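Local coordinates for protein peptidase S15/CocE/NonD (Thaumarchaeota archaeon SCGC AB-539-E09, PDB 4PF1) that acts as a serine aminopeptidase of the S15 family with an alpha/beta hydrolase fold, probably releasing residues from the N termini of peptides, at residues N59-L64 and E150-V155; T167-I172 and Q272-M277; R353-P358 and L370-V375; V429-K434 and Y603-Q608; P488-F493 and T618-H623. All coordinates share one frame; numbering follows the deposited sequence.

Overall arrangement
From the N terminus the chain first closes contact 1, where strand 60-67 pairs with the start of strand 154-160 after a detour of 85 residues. Helix 162-169 follows that strand and opens contact 2, which closes about 100 residues later at helix 274-279. Contact 3 closes a short loop, folding the approach to strand 375-379 back onto helix 347-365. These three come in series and belong to the alpha/beta part, built round one mixed sheet. Contacts 4 and 5 cross instead of nesting: both use strand 606-625, paired with strand 425-430 and then with strand 489-496 in the antiparallel sheet of the C-terminal non-catalytic domain. Contacts 1 and 4 lie farthest apart, about 59 Å between centres.

Contact 1 of 5, residues N59-L64 and E150-V155; sequences NTPIVL and ESNGRV
The carboxamide of N152 crosses P61 at a slant, OD1 3.2 Å from P61 CA. Chi1 of 64° sets N152 CG between the backbone N and the carbonyl carbon, and OD1 accepts R154 N at 3.0 Å from above the amide plane, closing an Asx turn. ND2 of N152 donates outside the pair, to L364 O in helix 347-365. An alanine here would probably leave R154 N and L364 O without these mates, and the corner at G153 less firmly held. Around this corner the parallel register slips by two residues, a beta bulge. Before it, T60 N donates to E150 O at 3.0 Å and T60 O accepts from N152 N, which sits 60° out of the carbonyl plane; past it, I62 N reaches R154 O. On the face shared by I62 and V155, I62 CB meets V155 CG2 at 3.9 Å; I62 CD1 also meets S151 CB at 3.7 Å. Polar groups thus secure the bulge, aliphatic ones the strand pair where V155 packs against helix 133-147.

Contact 2 of 5, residues T167-I172 and Q272-M277; sequences TLMCTI and QAMDKM
L168 sets its CB 3.8 Å from M274 CE near the end of helix 162-169. This helix follows strand 154-160, and the two probably flank the nucleophile elbow of the alpha/beta hydrolase fold. Next along the chain, M169 bends at chi2 (-69°), which carries SD off the line of the chain; CE beyond it lies 3.7 Å from M274 CE and 3.9 Å from M277 CE. The M169 side chain crosses both of these methionines at about a right angle. A serine in place of M169 would probably open a gap between the helices and leave the methyls of M274 and M277 freer to turn. A type I turn spans M169 to I172, and L168 O is gripped twice, by T171 OG1 at 2.7 Å and by T171 N at 3.2 Å. The turn brings I172 round to face helix 274-279. The interface is wholly apolar and largely sulfur and methyl, with M274 also near a bound glycerol. At its far end I172 and M277 meet tip to tip, I172 CD1 standing 3.7 Å from M277 SD.

Contact 3 of 5, residues R353-P358 and L370-V375; sequences RNVMQP and LDIPRV
L370 holds CG anti to the backbone N (chi1 177°), and its CD2 branch lies beside P358, 3.8 Å from P358 CB, with the two side chains alongside each other and pointing the same way. In I372, chi1 of -57° puts CG1 beside the backbone N, which leaves CG2 anti to it and 4.0 Å from V355 CG1; the I372 and V355 side chains cross obliquely. I372 CD1 also rests 4.0 Å from V355 O. The helix is irregular here. Residues 353-356 form a wider, pi-type turn, and P358 brings a kink because its ring nitrogen has no hydrogen to give to the turn before. P358 N cannot donate to N354 O, four residues back, and L370 CD2 lies 3.2 Å from that oxygen. Between the two apolar anchors D371 is the centre of an inverse gamma turn, closed by a weak bond from I372 N to L370 O, and its carboxylate makes a salt bridge with R387. The contact lies in a beta-alpha-beta crossover: helix 347-365, which packs M356 and Q357 against helix 92-96, leads through this loop into strand 375-379. At its entry the backbone of R374 bonds to F321 of strand 319-324, and that of V375 to Y388 of strand 384-388.

Contact 4 of 5, residues V429-K434 and Y603-Q608; sequences VSDPAK and YRKATQ
S430 and A606 form a hydrogen-bonded antiparallel pair, S430 N to A606 O at 2.9 Å and A606 N to S430 O at 3.1 Å. V429 and T607 follow as a non-hydrogen-bonded pair, and V429 CA adds a CA-H...O contact of 3.4 Å to A606 O. Among the charged groups, the extended chain of K605 runs across D431, its CG 3.3 Å from OD1 of D431, while K605 NZ stays 4.3 Å from D431 OD2, beyond salt-bridge range but where some attraction is likely. The same OD1 accepts A433 N at 3.1 Å from above the carboxylate plane; this Asx turn opens the type I turn that runs to K434. Packing is supplied by P432, whose CB lies at the edge of the Y603 ring, 4.2 Å from Y603 CD2; R586 adds a cation-pi contact to that ring. Strand 425-430 thus borders the start of strand 606-625, with T607 N bonded to S497 just past strand 489-496, and K434 reaches V470 O of a second subunit.

Contact 5 of 5, residues P488-F493 and T618-H623; sequences PVARLF and TAIEIH
I620 and A490 meet at the apolar centre, I620 CD1 lying 3.8 Å from A490 CB on the face that packs against strand 502-510. P488 CB extends this patch, touching I620 CG2 at 4.0 Å and I622 CG2 at 3.7 Å; at the other end the T618 and L492 side chains lie side by side, CG2 of T618 touching CD1 of L492. The backbones are laced by two hydrogen-bonded pairs, V489 with E621 and R491 with A619; E621 N to V489 O is the shortest at 2.7 Å. Where strand 619-623 begins, T618 takes over with its side chain: OG1 accepts F493 N at 2.9 Å and is also bonded to W611 O. The polar edge lies on the opposite face. R491 bends at chi3 (74°), which turns NE back, and its NH1 makes a salt bridge of 2.8 Å to the anti lone pair of E621 OE2. That oxygen sits in the guanidinium plane, although the carboxylate is turned 37° from it. D405 is a second salt-bridge partner of NH1, and Y403 OH holds OE1 of E621. One oily face turned to a second sheet and one bearing polar groups are consistent with the jelly-roll beta-sandwich of galactose-binding-like domains.

Contact 1 of 5, residues N59-L64 and E150-V155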
# COMPACT_ATOMS: atom_id res chain seq x y z
N ASN A 59 -37.93 20.18 -20.60
CA ASN A 59 -38.39 19.05 -21.42
C ASN A 59 -37.40 17.85 -21.36
O ASN A 59 -37.08 17.26 -22.40
CB ASN A 59 -38.64 19.51 -22.88
CG ASN A 59 -39.66 18.68 -23.63
OD1 ASN A 59 -40.77 18.43 -23.14
ND2 ASN A 59 -39.32 18.30 -24.85
N THR A 60 -36.92 17.52 -20.15
CA THR A 60 -35.96 16.42 -19.93
C THR A 60 -36.67 15.24 -19.21
O THR A 60 -37.57 15.48 -18.40
CB THR A 60 -34.70 16.94 -19.17
OG1 THR A 60 -33.65 15.98 -19.24
CG2 THR A 60 -34.97 17.31 -17.72
N PRO A 61 -36.30 13.96 -19.48
CA PRO A 61 -36.99 12.85 -18.79
C PRO A 61 -36.60 12.71 -17.31
O PRO A 61 -35.67 13.37 -16.83
CB PRO A 61 -36.57 11.63 -19.59
CG PRO A 61 -35.26 11.99 -20.18
CD PRO A 61 -35.30 13.46 -20.44
N ILE A 62 -37.31 11.81 -16.60
CA ILE A 62 -37.07 11.51 -15.18
C ILE A 62 -36.51 10.08 -15.05
O ILE A 62 -36.99 9.16 -15.70
CB ILE A 62 -38.38 11.69 -14.35
CG1 ILE A 62 -38.81 13.18 -14.29
CG2 ILE A 62 -38.25 11.08 -12.92
CD1 ILE A 62 -40.30 13.39 -13.95
N VAL A 63 -35.50 9.91 -14.19
CA VAL A 63 -34.94 8.59 -13.88
C VAL A 63 -35.19 8.33 -12.37
O VAL A 63 -34.65 9.05 -11.52
CB VAL A 63 -33.47 8.42 -14.36
CG1 VAL A 63 -32.52 9.43 -13.72
CG2 VAL A 63 -32.98 6.99 -14.16
N LEU A 64 -36.11 7.40 -12.07
CA LEU A 64 -36.58 7.11 -10.71
C LEU A 64 -35.92 5.86 -10.09
O LEU A 64 -35.83 4.82 -10.74
CB LEU A 64 -38.12 6.94 -10.72
CG LEU A 64 -38.82 6.45 -9.42
CD1 LEU A 64 -38.72 7.49 -8.31
CD2 LEU A 64 -40.27 6.11 -9.68
N GLU A 150 -40.22 20.92 -15.57
CA GLU A 150 -39.01 20.76 -16.38
C GLU A 150 -38.97 19.41 -17.10
O GLU A 150 -38.12 19.20 -17.97
CB GLU A 150 -37.74 20.93 -15.51
CG GLU A 150 -37.56 22.33 -14.92
CD GLU A 150 -38.35 22.63 -13.67
OE1 GLU A 150 -38.76 21.67 -12.97
OE2 GLU A 150 -38.58 23.82 -13.38
N SER A 151 -39.88 18.48 -16.76
CA SER A 151 -39.91 17.15 -17.36
C SER A 151 -40.70 17.11 -18.67
O SER A 151 -41.54 17.97 -18.92
CB SER A 151 -40.47 16.13 -16.37
OG SER A 151 -41.88 16.19 -16.25
N ASN A 152 -40.42 16.09 -19.51
CA ASN A 152 -41.10 15.86 -20.79
C ASN A 152 -42.28 14.88 -20.59
O ASN A 152 -42.92 14.46 -21.57
CB ASN A 152 -40.11 15.33 -21.86
CG ASN A 152 -39.48 13.98 -21.55
OD1 ASN A 152 -39.66 13.40 -20.48
ND2 ASN A 152 -38.73 13.46 -22.50
N GLY A 153 -42.55 14.53 -19.33
CA GLY A 153 -43.63 13.62 -18.96
C GLY A 153 -43.30 12.15 -19.13
O GLY A 153 -44.19 11.31 -19.04
N ARG A 154 -42.01 11.83 -19.37
CA ARG A 154 -41.54 10.45 -19.56
C ARG A 154 -40.64 10.04 -18.39
O ARG A 154 -39.82 10.84 -17.94
CB ARG A 154 -40.81 10.30 -20.90
CG ARG A 154 -41.68 10.61 -22.12
CD ARG A 154 -40.97 10.21 -23.39
NE ARG A 154 -41.66 10.71 -24.58
CZ ARG A 154 -41.26 10.47 -25.82
NH1 ARG A 154 -40.18 9.73 -26.05
NH2 ARG A 154 -41.94 10.97 -26.85
N VAL A 155 -40.83 8.81 -17.87
CA VAL A 155 -40.10 8.31 -16.70
C VAL A 155 -39.50 6.93 -16.99
O VAL A 155 -40.10 6.11 -17.70
CB VAL A 155 -41.04 8.26 -15.44
CG1 VAL A 155 -40.31 7.69 -14.22
CG2 VAL A 155 -41.62 9.63 -15.12

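Contact 2 of 5, residues T167-I172 and Q272-M277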
# COMPACT_ATOMS: atom_id res chain seq x y z
N THR A 167 -37.61 -1.67 -9.03
CA THR A 167 -37.64 -1.36 -10.47
C THR A 167 -38.57 -2.35 -11.19
O THR A 167 -39.37 -1.94 -12.04
CB THR A 167 -36.19 -1.38 -11.04
OG1 THR A 167 -35.45 -0.29 -10.49
CG2 THR A 167 -36.15 -1.31 -12.56
N LEU A 168 -38.48 -3.65 -10.84
CA LEU A 168 -39.34 -4.70 -11.41
C LEU A 168 -40.81 -4.46 -11.05
O LEU A 168 -41.69 -4.71 -11.87
CB LEU A 168 -38.90 -6.09 -10.93
CG LEU A 168 -37.54 -6.60 -11.40
CD1 LEU A 168 -37.15 -7.84 -10.63
CD2 LEU A 168 -37.52 -6.87 -12.90
N MET A 169 -41.07 -3.97 -9.82
CA MET A 169 -42.43 -3.70 -9.33
C MET A 169 -43.08 -2.52 -10.08
O MET A 169 -44.30 -2.42 -10.10
CB MET A 169 -42.43 -3.45 -7.82
CG MET A 169 -42.28 -4.73 -7.00
SD MET A 169 -43.74 -5.80 -7.11
CE MET A 169 -43.26 -7.09 -6.05
N CYS A 170 -42.26 -1.66 -10.75
CA CYS A 170 -42.76 -0.52 -11.55
C CYS A 170 -43.49 -1.02 -12.80
O CYS A 170 -44.35 -0.31 -13.34
CB CYS A 170 -41.61 0.42 -11.93
SG CYS A 170 -40.76 1.17 -10.52
N THR A 171 -43.14 -2.23 -13.28
CA THR A 171 -43.68 -2.83 -14.51
C THR A 171 -45.05 -3.53 -14.29
O THR A 171 -45.67 -3.95 -15.27
CB THR A 171 -42.66 -3.80 -15.13
OG1 THR A 171 -42.58 -5.00 -14.35
CG2 THR A 171 -41.28 -3.19 -15.28
N ILE A 172 -45.50 -3.66 -13.02
CA ILE A 172 -46.81 -4.26 -12.71
C ILE A 172 -47.85 -3.14 -12.72
O ILE A 172 -47.68 -2.17 -11.97
CB ILE A 172 -46.79 -5.05 -11.36
CG1 ILE A 172 -45.69 -6.15 -11.35
CG2 ILE A 172 -48.18 -5.61 -11.01
CD1 ILE A 172 -45.77 -7.24 -12.48
N GLN A 272 -43.67 -15.33 -3.87
CA GLN A 272 -42.85 -14.11 -3.93
C GLN A 272 -41.78 -14.14 -5.03
O GLN A 272 -41.16 -13.10 -5.28
CB GLN A 272 -42.20 -13.84 -2.57
CG GLN A 272 -43.15 -13.21 -1.56
CD GLN A 272 -42.47 -12.95 -0.26
OE1 GLN A 272 -42.00 -11.84 0.02
NE2 GLN A 272 -42.36 -13.98 0.57
N ALA A 273 -41.55 -15.31 -5.67
CA ALA A 273 -40.55 -15.44 -6.75
C ALA A 273 -40.90 -14.50 -7.90
O ALA A 273 -41.96 -14.63 -8.52
CB ALA A 273 -40.48 -16.88 -7.23
N MET A 274 -40.04 -13.49 -8.12
CA MET A 274 -40.24 -12.42 -9.10
C MET A 274 -40.30 -12.93 -10.54
O MET A 274 -41.04 -12.36 -11.34
CB MET A 274 -39.17 -11.34 -8.96
CG MET A 274 -39.26 -10.59 -7.65
SD MET A 274 -40.88 -9.81 -7.43
CE MET A 274 -40.61 -8.27 -8.32
N ASP A 275 -39.54 -13.99 -10.87
CA ASP A 275 -39.55 -14.60 -12.20
C ASP A 275 -40.91 -15.26 -12.47
O ASP A 275 -41.47 -15.09 -13.55
CB ASP A 275 -38.40 -15.62 -12.36
CG ASP A 275 -38.46 -16.79 -11.40
OD1 ASP A 275 -38.47 -16.55 -10.17
OD2 ASP A 275 -38.50 -17.94 -11.87
N LYS A 276 -41.45 -15.97 -11.47
CA LYS A 276 -42.74 -16.66 -11.57
C LYS A 276 -43.90 -15.65 -11.57
O LYS A 276 -44.84 -15.81 -12.35
CB LYS A 276 -42.89 -17.69 -10.44
CG LYS A 276 -41.94 -18.88 -10.57
CD LYS A 276 -41.89 -19.72 -9.30
CE LYS A 276 -40.94 -20.90 -9.42
NZ LYS A 276 -39.51 -20.47 -9.38
N MET A 277 -43.78 -14.58 -10.75
CA MET A 277 -44.78 -13.51 -10.66
C MET A 277 -44.87 -12.70 -11.98
O MET A 277 -45.96 -12.57 -12.53
CB MET A 277 -44.46 -12.58 -9.46
CG MET A 277 -45.57 -11.60 -9.12
SD MET A 277 -45.49 -10.06 -10.07
CE MET A 277 -44.24 -9.17 -9.15

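Contact 3 of 5, residues R353-P358 and L370-V375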
# COMPACT_ATOMS: atom_id res chain seq x y z
N ARG A 353 -22.50 3.96 -20.68
CA ARG A 353 -22.39 4.99 -21.72
C ARG A 353 -22.84 4.50 -23.10
O ARG A 353 -23.52 5.24 -23.81
CB ARG A 353 -20.95 5.53 -21.81
CG ARG A 353 -20.45 6.29 -20.58
CD ARG A 353 -19.09 6.94 -20.80
NE ARG A 353 -18.13 6.03 -21.42
CZ ARG A 353 -17.27 5.27 -20.75
NH1 ARG A 353 -17.23 5.32 -19.42
NH2 ARG A 353 -16.45 4.45 -21.39
N ASN A 354 -22.42 3.28 -23.51
CA ASN A 354 -22.65 2.79 -24.87
C ASN A 354 -23.92 1.94 -25.05
O ASN A 354 -24.34 1.76 -26.20
CB ASN A 354 -21.44 2.00 -25.36
CG ASN A 354 -20.22 2.85 -25.53
OD1 ASN A 354 -20.05 3.53 -26.55
ND2 ASN A 354 -19.35 2.87 -24.53
N VAL A 355 -24.50 1.39 -23.97
CA VAL A 355 -25.67 0.52 -24.09
C VAL A 355 -26.87 1.09 -23.30
O VAL A 355 -27.93 1.28 -23.88
CB VAL A 355 -25.37 -0.95 -23.67
CG1 VAL A 355 -26.59 -1.85 -23.88
CG2 VAL A 355 -24.16 -1.51 -24.42
N MET A 356 -26.70 1.35 -21.98
CA MET A 356 -27.78 1.82 -21.11
C MET A 356 -28.29 3.22 -21.48
O MET A 356 -29.50 3.41 -21.58
CB MET A 356 -27.38 1.77 -19.62
CG MET A 356 -28.57 1.95 -18.67
SD MET A 356 -28.13 2.27 -16.95
CE MET A 356 -27.38 3.88 -17.10
N GLN A 357 -27.38 4.20 -21.64
CA GLN A 357 -27.79 5.57 -21.99
C GLN A 357 -28.49 5.63 -23.38
O GLN A 357 -29.59 6.18 -23.44
CB GLN A 357 -26.63 6.57 -21.89
CG GLN A 357 -27.08 8.05 -21.79
CD GLN A 357 -28.09 8.33 -20.68
OE1 GLN A 357 -27.99 7.83 -19.55
NE2 GLN A 357 -29.07 9.16 -20.98
N PRO A 358 -27.97 4.99 -24.47
CA PRO A 358 -28.72 5.03 -25.75
C PRO A 358 -30.07 4.31 -25.67
O PRO A 358 -31.02 4.73 -26.33
CB PRO A 358 -27.77 4.33 -26.74
CG PRO A 358 -26.42 4.44 -26.11
CD PRO A 358 -26.68 4.29 -24.64
N LEU A 370 -30.67 2.24 -30.91
CA LEU A 370 -29.44 1.47 -31.01
C LEU A 370 -29.77 -0.01 -31.13
O LEU A 370 -30.66 -0.50 -30.42
CB LEU A 370 -28.53 1.74 -29.78
CG LEU A 370 -27.21 0.95 -29.70
CD1 LEU A 370 -26.19 1.46 -30.71
CD2 LEU A 370 -26.64 1.01 -28.32
N ASP A 371 -29.08 -0.73 -32.03
CA ASP A 371 -29.29 -2.16 -32.24
C ASP A 371 -28.63 -2.95 -31.10
O ASP A 371 -27.51 -3.44 -31.24
CB ASP A 371 -28.75 -2.60 -33.62
CG ASP A 371 -29.00 -4.06 -33.98
OD1 ASP A 371 -30.02 -4.63 -33.52
OD2 ASP A 371 -28.19 -4.62 -34.76
N ILE A 372 -29.33 -3.03 -29.94
CA ILE A 372 -28.88 -3.78 -28.77
C ILE A 372 -29.23 -5.24 -29.00
O ILE A 372 -30.37 -5.54 -29.38
CB ILE A 372 -29.51 -3.22 -27.44
CG1 ILE A 372 -29.19 -1.72 -27.25
CG2 ILE A 372 -29.06 -4.04 -26.21
CD1 ILE A 372 -30.18 -0.97 -26.35
N PRO A 373 -28.27 -6.19 -28.83
CA PRO A 373 -28.61 -7.60 -29.05
C PRO A 373 -29.55 -8.15 -27.98
O PRO A 373 -29.75 -7.51 -26.94
CB PRO A 373 -27.25 -8.30 -29.01
CG PRO A 373 -26.43 -7.45 -28.11
CD PRO A 373 -26.87 -6.03 -28.40
N ARG A 374 -30.13 -9.34 -28.23
CA ARG A 374 -30.98 -10.03 -27.27
C ARG A 374 -30.17 -10.30 -26.00
O ARG A 374 -30.65 -10.05 -24.89
CB ARG A 374 -31.50 -11.35 -27.88
CG ARG A 374 -32.60 -12.05 -27.06
CD ARG A 374 -34.01 -11.64 -27.47
NE ARG A 374 -34.19 -11.58 -28.92
CZ ARG A 374 -34.54 -12.61 -29.68
NH1 ARG A 374 -34.68 -12.46 -30.99
NH2 ARG A 374 -34.73 -13.81 -29.14
N VAL A 375 -28.92 -10.78 -26.18
CA VAL A 375 -28.00 -11.08 -25.09
C VAL A 375 -26.64 -10.43 -25.38
O VAL A 375 -26.07 -10.59 -26.46
CB VAL A 375 -27.88 -12.61 -24.83
CG1 VAL A 375 -26.79 -12.92 -23.80
CG2 VAL A 375 -29.21 -13.21 -24.39

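Contact 4 of 5, residues V429-K434 and Y603-Q608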
# COMPACT_ATOMS: atom_id res chain seq x y z
N VAL A 429 -14.47 -37.36 5.24
CA VAL A 429 -15.29 -37.20 6.43
C VAL A 429 -15.56 -35.71 6.65
O VAL A 429 -14.62 -34.91 6.73
CB VAL A 429 -14.66 -37.87 7.68
CG1 VAL A 429 -15.52 -37.64 8.93
CG2 VAL A 429 -14.44 -39.37 7.45
N SER A 430 -16.84 -35.34 6.73
CA SER A 430 -17.25 -33.97 7.00
C SER A 430 -17.58 -33.82 8.48
O SER A 430 -18.48 -34.50 8.99
CB SER A 430 -18.43 -33.57 6.13
OG SER A 430 -18.98 -32.34 6.56
N ASP A 431 -16.83 -32.96 9.18
CA ASP A 431 -17.01 -32.75 10.61
C ASP A 431 -17.66 -31.38 10.88
O ASP A 431 -17.00 -30.35 10.72
CB ASP A 431 -15.65 -32.88 11.34
CG ASP A 431 -15.71 -32.78 12.86
OD1 ASP A 431 -16.83 -32.81 13.42
OD2 ASP A 431 -14.64 -32.68 13.48
N PRO A 432 -18.93 -31.36 11.35
CA PRO A 432 -19.59 -30.07 11.64
C PRO A 432 -18.92 -29.28 12.77
O PRO A 432 -19.12 -28.07 12.86
CB PRO A 432 -21.02 -30.47 12.01
CG PRO A 432 -21.19 -31.85 11.44
CD PRO A 432 -19.85 -32.49 11.59
N ALA A 433 -18.09 -29.94 13.62
CA ALA A 433 -17.35 -29.25 14.69
C ALA A 433 -16.18 -28.45 14.07
O ALA A 433 -15.71 -27.49 14.68
CB ALA A 433 -16.83 -30.26 15.71
N LYS A 434 -15.76 -28.83 12.85
CA LYS A 434 -14.71 -28.14 12.09
C LYS A 434 -15.24 -27.78 10.67
O LYS A 434 -14.81 -28.38 9.69
CB LYS A 434 -13.44 -29.00 12.01
CG LYS A 434 -12.59 -28.95 13.27
CD LYS A 434 -11.42 -29.90 13.17
CE LYS A 434 -10.42 -29.68 14.27
NZ LYS A 434 -9.49 -30.83 14.40
N TYR A 603 -25.45 -32.34 15.71
CA TYR A 603 -24.28 -32.07 14.88
C TYR A 603 -23.26 -33.21 15.00
O TYR A 603 -22.51 -33.28 15.98
CB TYR A 603 -23.65 -30.70 15.24
CG TYR A 603 -24.57 -29.52 14.93
CD1 TYR A 603 -25.55 -29.13 15.83
CD2 TYR A 603 -24.45 -28.82 13.74
CE1 TYR A 603 -26.41 -28.07 15.55
CE2 TYR A 603 -25.30 -27.76 13.44
CZ TYR A 603 -26.29 -27.39 14.35
OH TYR A 603 -27.13 -26.33 14.07
N ARG A 604 -23.26 -34.13 14.02
CA ARG A 604 -22.38 -35.31 14.04
C ARG A 604 -21.57 -35.46 12.76
O ARG A 604 -22.03 -35.10 11.68
CB ARG A 604 -23.18 -36.60 14.27
CG ARG A 604 -24.11 -36.60 15.49
CD ARG A 604 -24.56 -38.01 15.88
NE ARG A 604 -25.01 -38.81 14.74
CZ ARG A 604 -24.37 -39.87 14.26
NH1 ARG A 604 -23.25 -40.29 14.84
NH2 ARG A 604 -24.84 -40.53 13.21
N LYS A 605 -20.37 -36.08 12.89
CA LYS A 605 -19.48 -36.40 11.77
C LYS A 605 -20.16 -37.37 10.82
O LYS A 605 -20.93 -38.23 11.26
CB LYS A 605 -18.17 -37.04 12.28
CG LYS A 605 -17.24 -36.10 13.01
CD LYS A 605 -15.96 -36.82 13.42
CE LYS A 605 -15.16 -36.03 14.42
NZ LYS A 605 -13.86 -36.69 14.71
N ALA A 606 -19.89 -37.24 9.52
CA ALA A 606 -20.46 -38.13 8.52
C ALA A 606 -19.43 -38.48 7.46
O ALA A 606 -18.59 -37.65 7.11
CB ALA A 606 -21.68 -37.48 7.87
N THR A 607 -19.49 -39.72 6.97
CA THR A 607 -18.63 -40.24 5.92
C THR A 607 -19.30 -39.95 4.58
O THR A 607 -20.41 -40.43 4.34
CB THR A 607 -18.34 -41.73 6.15
OG1 THR A 607 -17.74 -41.88 7.43
CG2 THR A 607 -17.44 -42.33 5.09
N GLN A 608 -18.67 -39.12 3.75
CA GLN A 608 -19.23 -38.69 2.46
C GLN A 608 -18.53 -39.39 1.31
O GLN A 608 -17.31 -39.52 1.32
CB GLN A 608 -19.13 -37.16 2.28
CG GLN A 608 -19.31 -36.32 3.57
CD GLN A 608 -20.73 -36.29 4.06
OE1 GLN A 608 -21.28 -37.30 4.51
NE2 GLN A 608 -21.33 -35.12 4.07

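Contact 5 of 5, residues P488-F493 and T618-H623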
# COMPACT_ATOMS: atom_id res chain seq x y z
N PRO A 488 -23.84 -24.22 -16.01
CA PRO A 488 -23.39 -25.59 -15.75
C PRO A 488 -24.32 -26.26 -14.74
O PRO A 488 -24.87 -25.59 -13.87
CB PRO A 488 -21.98 -25.40 -15.16
CG PRO A 488 -21.69 -23.91 -15.22
CD PRO A 488 -23.00 -23.23 -15.30
N VAL A 489 -24.53 -27.57 -14.87
CA VAL A 489 -25.39 -28.31 -13.95
C VAL A 489 -24.61 -29.50 -13.39
O VAL A 489 -24.06 -30.30 -14.14
CB VAL A 489 -26.74 -28.76 -14.61
CG1 VAL A 489 -27.55 -29.64 -13.66
CG2 VAL A 489 -27.56 -27.55 -15.05
N ALA A 490 -24.52 -29.57 -12.05
CA ALA A 490 -23.82 -30.65 -11.39
C ALA A 490 -24.75 -31.84 -11.20
O ALA A 490 -25.79 -31.71 -10.53
CB ALA A 490 -23.26 -30.19 -10.05
N ARG A 491 -24.43 -32.97 -11.84
CA ARG A 491 -25.17 -34.20 -11.68
C ARG A 491 -24.39 -35.03 -10.68
O ARG A 491 -23.43 -35.69 -11.05
CB ARG A 491 -25.37 -34.92 -13.02
CG ARG A 491 -26.39 -36.06 -12.96
CD ARG A 491 -26.61 -36.71 -14.31
NE ARG A 491 -25.49 -37.55 -14.71
CZ ARG A 491 -24.66 -37.28 -15.71
NH1 ARG A 491 -24.84 -36.18 -16.45
NH2 ARG A 491 -23.66 -38.09 -16.00
N LEU A 492 -24.70 -34.84 -9.40
CA LEU A 492 -23.95 -35.45 -8.32
C LEU A 492 -24.63 -36.69 -7.76
O LEU A 492 -25.77 -36.64 -7.32
CB LEU A 492 -23.74 -34.41 -7.19
CG LEU A 492 -22.99 -34.89 -5.95
CD1 LEU A 492 -21.48 -34.92 -6.19
CD2 LEU A 492 -23.32 -34.03 -4.75
N PHE A 493 -23.89 -37.81 -7.77
CA PHE A 493 -24.32 -39.07 -7.17
C PHE A 493 -23.51 -39.24 -5.90
O PHE A 493 -22.30 -39.46 -5.97
CB PHE A 493 -24.13 -40.25 -8.14
CG PHE A 493 -25.07 -40.25 -9.32
CD1 PHE A 493 -26.31 -40.87 -9.25
CD2 PHE A 493 -24.70 -39.65 -10.52
CE1 PHE A 493 -27.16 -40.90 -10.36
CE2 PHE A 493 -25.57 -39.64 -11.61
CZ PHE A 493 -26.79 -40.27 -11.53
N THR A 618 -21.12 -39.23 -11.70
CA THR A 618 -21.05 -37.84 -11.25
C THR A 618 -20.29 -37.04 -12.30
O THR A 618 -19.21 -37.45 -12.73
CB THR A 618 -20.40 -37.74 -9.87
OG1 THR A 618 -21.25 -38.37 -8.91
CG2 THR A 618 -20.11 -36.30 -9.45
N ALA A 619 -20.90 -35.93 -12.76
CA ALA A 619 -20.31 -35.08 -13.80
C ALA A 619 -20.88 -33.68 -13.76
O ALA A 619 -21.96 -33.46 -13.23
CB ALA A 619 -20.57 -35.68 -15.17
N ILE A 620 -20.16 -32.74 -14.39
CA ILE A 620 -20.63 -31.38 -14.59
C ILE A 620 -21.15 -31.31 -16.02
O ILE A 620 -20.43 -31.65 -16.96
CB ILE A 620 -19.53 -30.30 -14.32
CG1 ILE A 620 -18.90 -30.44 -12.91
CG2 ILE A 620 -20.06 -28.88 -14.59
CD1 ILE A 620 -19.86 -30.35 -11.71
N GLU A 621 -22.42 -30.94 -16.17
CA GLU A 621 -23.04 -30.80 -17.49
C GLU A 621 -22.79 -29.38 -17.97
O GLU A 621 -23.39 -28.44 -17.44
CB GLU A 621 -24.54 -31.13 -17.43
CG GLU A 621 -24.85 -32.54 -16.94
CD GLU A 621 -26.32 -32.85 -16.71
OE1 GLU A 621 -27.17 -31.95 -16.91
OE2 GLU A 621 -26.62 -34.01 -16.33
N ILE A 622 -21.82 -29.21 -18.88
CA ILE A 622 -21.43 -27.90 -19.40
C ILE A 622 -21.69 -27.77 -20.90
O ILE A 622 -21.65 -28.77 -21.63
CB ILE A 622 -19.95 -27.56 -19.07
CG1 ILE A 622 -19.06 -28.82 -19.01
CG2 ILE A 622 -19.84 -26.74 -17.80
CD1 ILE A 622 -18.26 -29.05 -20.21
N HIS A 623 -21.94 -26.54 -21.35
CA HIS A 623 -22.23 -26.24 -22.74
C HIS A 623 -21.00 -25.58 -23.40
O HIS A 623 -20.73 -24.40 -23.17
CB HIS A 623 -23.48 -25.34 -22.81
CG HIS A 623 -23.90 -24.98 -24.20
ND1 HIS A 623 -24.55 -25.90 -25.01
CD2 HIS A 623 -23.81 -23.81 -24.86
CE1 HIS A 623 -24.80 -25.26 -26.14
NE2 HIS A 623 -24.38 -24.00 -26.09